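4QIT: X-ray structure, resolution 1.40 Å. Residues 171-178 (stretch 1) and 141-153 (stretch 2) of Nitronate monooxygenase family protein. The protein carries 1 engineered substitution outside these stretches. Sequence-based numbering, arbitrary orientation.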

# COMPACT_ATOMS: atom_id res chain seq x y z
N VAL A 171 -7.81 19.71 1.11
CA VAL A 171 -9.18 19.45 1.53
C VAL A 171 -9.54 20.35 2.71
O VAL A 171 -10.65 20.90 2.77
CB VAL A 171 -9.38 17.97 1.89
CG1 VAL A 171 -10.73 17.73 2.58
CG2 VAL A 171 -9.26 17.13 0.64
N GLU A 172 -8.60 20.51 3.63
CA GLU A 172 -8.80 21.39 4.78
C GLU A 172 -9.00 22.82 4.31
O GLU A 172 -9.91 23.50 4.79
CB GLU A 172 -7.61 21.31 5.74
CG GLU A 172 -7.49 19.98 6.46
CD GLU A 172 -6.17 19.83 7.20
OE1 GLU A 172 -5.94 18.75 7.79
OE2 GLU A 172 -5.35 20.78 7.18
N ALA A 173 -8.17 23.26 3.37
CA ALA A 173 -8.26 24.64 2.86
C ALA A 173 -9.55 24.91 2.09
O ALA A 173 -10.00 26.05 1.99
CB ALA A 173 -7.04 24.97 2.00
N ALA A 174 -10.15 23.85 1.54
CA ALA A 174 -11.41 23.95 0.81
C ALA A 174 -12.59 24.07 1.77
O ALA A 174 -13.71 24.39 1.36
CB ALA A 174 -11.58 22.73 -0.10
N GLY A 175 -12.34 23.78 3.05
CA GLY A 175 -13.37 23.93 4.06
C GLY A 175 -14.26 22.72 4.28
O GLY A 175 -15.31 22.84 4.91
N ALA A 176 -13.84 21.55 3.79
CA ALA A 176 -14.66 20.34 3.91
C ALA A 176 -14.91 19.93 5.36
O ALA A 176 -14.13 20.28 6.26
CB ALA A 176 -14.02 19.19 3.14
N ASP A 177 -15.99 19.19 5.58
CA ASP A 177 -16.31 18.66 6.90
C ASP A 177 -15.50 17.42 7.29
O ASP A 177 -15.33 17.14 8.47
CB ASP A 177 -17.80 18.34 6.98
CG ASP A 177 -18.68 19.57 6.80
OD1 ASP A 177 -18.81 20.33 7.78
OD2 ASP A 177 -19.23 19.78 5.70
N ALA A 178 -15.04 16.67 6.29
CA ALA A 178 -14.25 15.48 6.55
C ALA A 178 -13.41 15.09 5.34
O ALA A 178 -13.75 15.44 4.21
CB ALA A 178 -15.15 14.31 6.97
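Stretch 2 (141-153) GAPPRDQVRALQA

How does stretch 2 lie on stretch 1? It begins with a loop, in which A142 has extended backbone angles, and P144 at the N-cap position leads into a helix from R145. Stretch 1 is the end of another helix followed by a turn. The two backbones come nearest where the CA atoms of A174 and R145 lie 4.4 Å apart. From there the contacts of the second helix advance through V148 to Q152 as those of stretch 1 move from A174 to D177, so both chains run the same way along the contact.

What holds A174, the residue with the most covered surface? Its CB rests 3.7 Å from CB of A142 and 4.3 Å from CG2 of V148, a small apolar cluster where the loop enters the helix. Its carbonyl O faces CA of R145 at 3.6 Å, a CA-H...O contact, and lies 3.3 Å from CB of V148. With no other partner in the model, this buried oxygen has little beyond that contact to compensate it.

Why can R145 come so close to the turn? G175 closes a Schellman motif with positive phi and has no side chain; an ideal CB would point toward stretch 2 and sit tightly, 3.4 Å from CD of R145. The arginine reaches along the helix end, where its NH1 gives a weak hydrogen bond to O of A173 at 3.3 Å.

What fastens the far end of the contact? Q152, with chi1 m and chi2 t, points its CA-to-CB bond toward stretch 1 and uses NE2 twice. One hydrogen bond goes from NE2 to O of G175 at 2.9 Å, the other from NE2 to OD2 of D177 at 3.0 Å. Both are nearly straight, so a single amide ties the turn's backbone and the aspartate side chain to the helix.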

# COMPACT_ATOMS: atom_id res chain seq x y z
N GLY A 141 -10.33 15.77 -6.52
CA GLY A 141 -10.01 17.14 -6.18
C GLY A 141 -11.06 17.75 -5.27
O GLY A 141 -12.12 17.15 -5.03
N ALA A 142 -10.78 18.95 -4.76
CA ALA A 142 -11.75 19.67 -3.95
C ALA A 142 -12.27 20.84 -4.78
O ALA A 142 -11.50 21.48 -5.51
CB ALA A 142 -11.12 20.16 -2.67
N PRO A 143 -13.57 21.12 -4.67
CA PRO A 143 -14.10 22.31 -5.34
C PRO A 143 -13.56 23.57 -4.67
O PRO A 143 -13.02 23.49 -3.57
CB PRO A 143 -15.61 22.21 -5.07
CG PRO A 143 -15.86 20.77 -4.73
CD PRO A 143 -14.63 20.33 -4.01
N PRO A 144 -13.71 24.73 -5.33
CA PRO A 144 -13.37 25.98 -4.66
C PRO A 144 -14.09 26.14 -3.32
O PRO A 144 -15.21 25.65 -3.14
CB PRO A 144 -13.85 27.05 -5.64
CG PRO A 144 -13.76 26.40 -6.98
CD PRO A 144 -14.12 24.95 -6.73
N ARG A 145 -13.44 26.83 -2.39
CA ARG A 145 -13.98 27.04 -1.05
C ARG A 145 -15.39 27.63 -1.05
O ARG A 145 -16.24 27.23 -0.24
CB ARG A 145 -13.04 27.94 -0.25
CG ARG A 145 -13.62 28.46 1.04
CD ARG A 145 -12.91 27.85 2.24
NE ARG A 145 -12.71 28.84 3.30
CZ ARG A 145 -12.04 28.60 4.42
NH1 ARG A 145 -11.49 27.41 4.62
NH2 ARG A 145 -11.90 29.55 5.33
N ASP A 146 -15.66 28.57 -1.95
CA ASP A 146 -16.96 29.23 -1.98
C ASP A 146 -18.09 28.28 -2.38
O ASP A 146 -19.23 28.46 -1.95
CB ASP A 146 -16.94 30.45 -2.91
CG ASP A 146 -16.89 30.08 -4.37
OD1 ASP A 146 -15.95 29.36 -4.78
OD2 ASP A 146 -17.80 30.49 -5.12
N GLN A 147 -17.77 27.27 -3.18
CA GLN A 147 -18.76 26.26 -3.55
C GLN A 147 -19.03 25.26 -2.42
O GLN A 147 -20.18 24.90 -2.18
CB GLN A 147 -18.34 25.53 -4.83
CG GLN A 147 -18.27 26.45 -6.04
CD GLN A 147 -17.89 25.72 -7.30
OE1 GLN A 147 -18.26 24.56 -7.49
NE2 GLN A 147 -17.13 26.38 -8.16
N VAL A 148 -17.97 24.84 -1.73
CA VAL A 148 -18.11 24.01 -0.54
C VAL A 148 -18.97 24.73 0.49
O VAL A 148 -19.86 24.14 1.08
CB VAL A 148 -16.73 23.72 0.10
CG1 VAL A 148 -16.89 22.97 1.42
CG2 VAL A 148 -15.85 22.92 -0.87
N ARG A 149 -18.72 26.03 0.67
CA ARG A 149 -19.50 26.86 1.58
C ARG A 149 -20.98 26.94 1.20
O ARG A 149 -21.86 26.89 2.07
CB ARG A 149 -18.93 28.28 1.62
CG ARG A 149 -17.61 28.39 2.37
CD ARG A 149 -17.73 27.97 3.82
NE ARG A 149 -16.44 27.94 4.49
CZ ARG A 149 -16.22 27.38 5.67
NH1 ARG A 149 -17.23 26.81 6.32
NH2 ARG A 149 -15.01 27.39 6.21
N ALA A 150 -21.25 27.08 -0.09
CA ALA A 150 -22.62 27.16 -0.58
C ALA A 150 -23.42 25.89 -0.22
O ALA A 150 -24.58 25.98 0.18
CB ALA A 150 -22.64 27.40 -2.07
N LEU A 151 -22.78 24.73 -0.37
CA LEU A 151 -23.41 23.47 0.00
C LEU A 151 -23.66 23.41 1.51
O LEU A 151 -24.73 23.00 1.96
CB LEU A 151 -22.53 22.29 -0.42
CG LEU A 151 -22.37 22.08 -1.93
CD1 LEU A 151 -21.14 21.23 -2.24
CD2 LEU A 151 -23.61 21.44 -2.51
N GLN A 152 -22.67 23.84 2.28
CA GLN A 152 -22.77 23.82 3.73
C GLN A 152 -23.86 24.78 4.23
O GLN A 152 -24.49 24.53 5.25
CB GLN A 152 -21.41 24.12 4.36
CG GLN A 152 -20.40 22.98 4.16
CD GLN A 152 -18.96 23.38 4.43
OE1 GLN A 152 -18.56 24.53 4.19
NE2 GLN A 152 -18.16 22.43 4.91
N ALA A 153 -24.07 25.85 3.48
CA ALA A 153 -25.06 26.87 3.85
C ALA A 153 -26.48 26.31 3.90
O ALA A 153 -27.33 26.83 4.63
CB ALA A 153 -24.98 28.05 2.89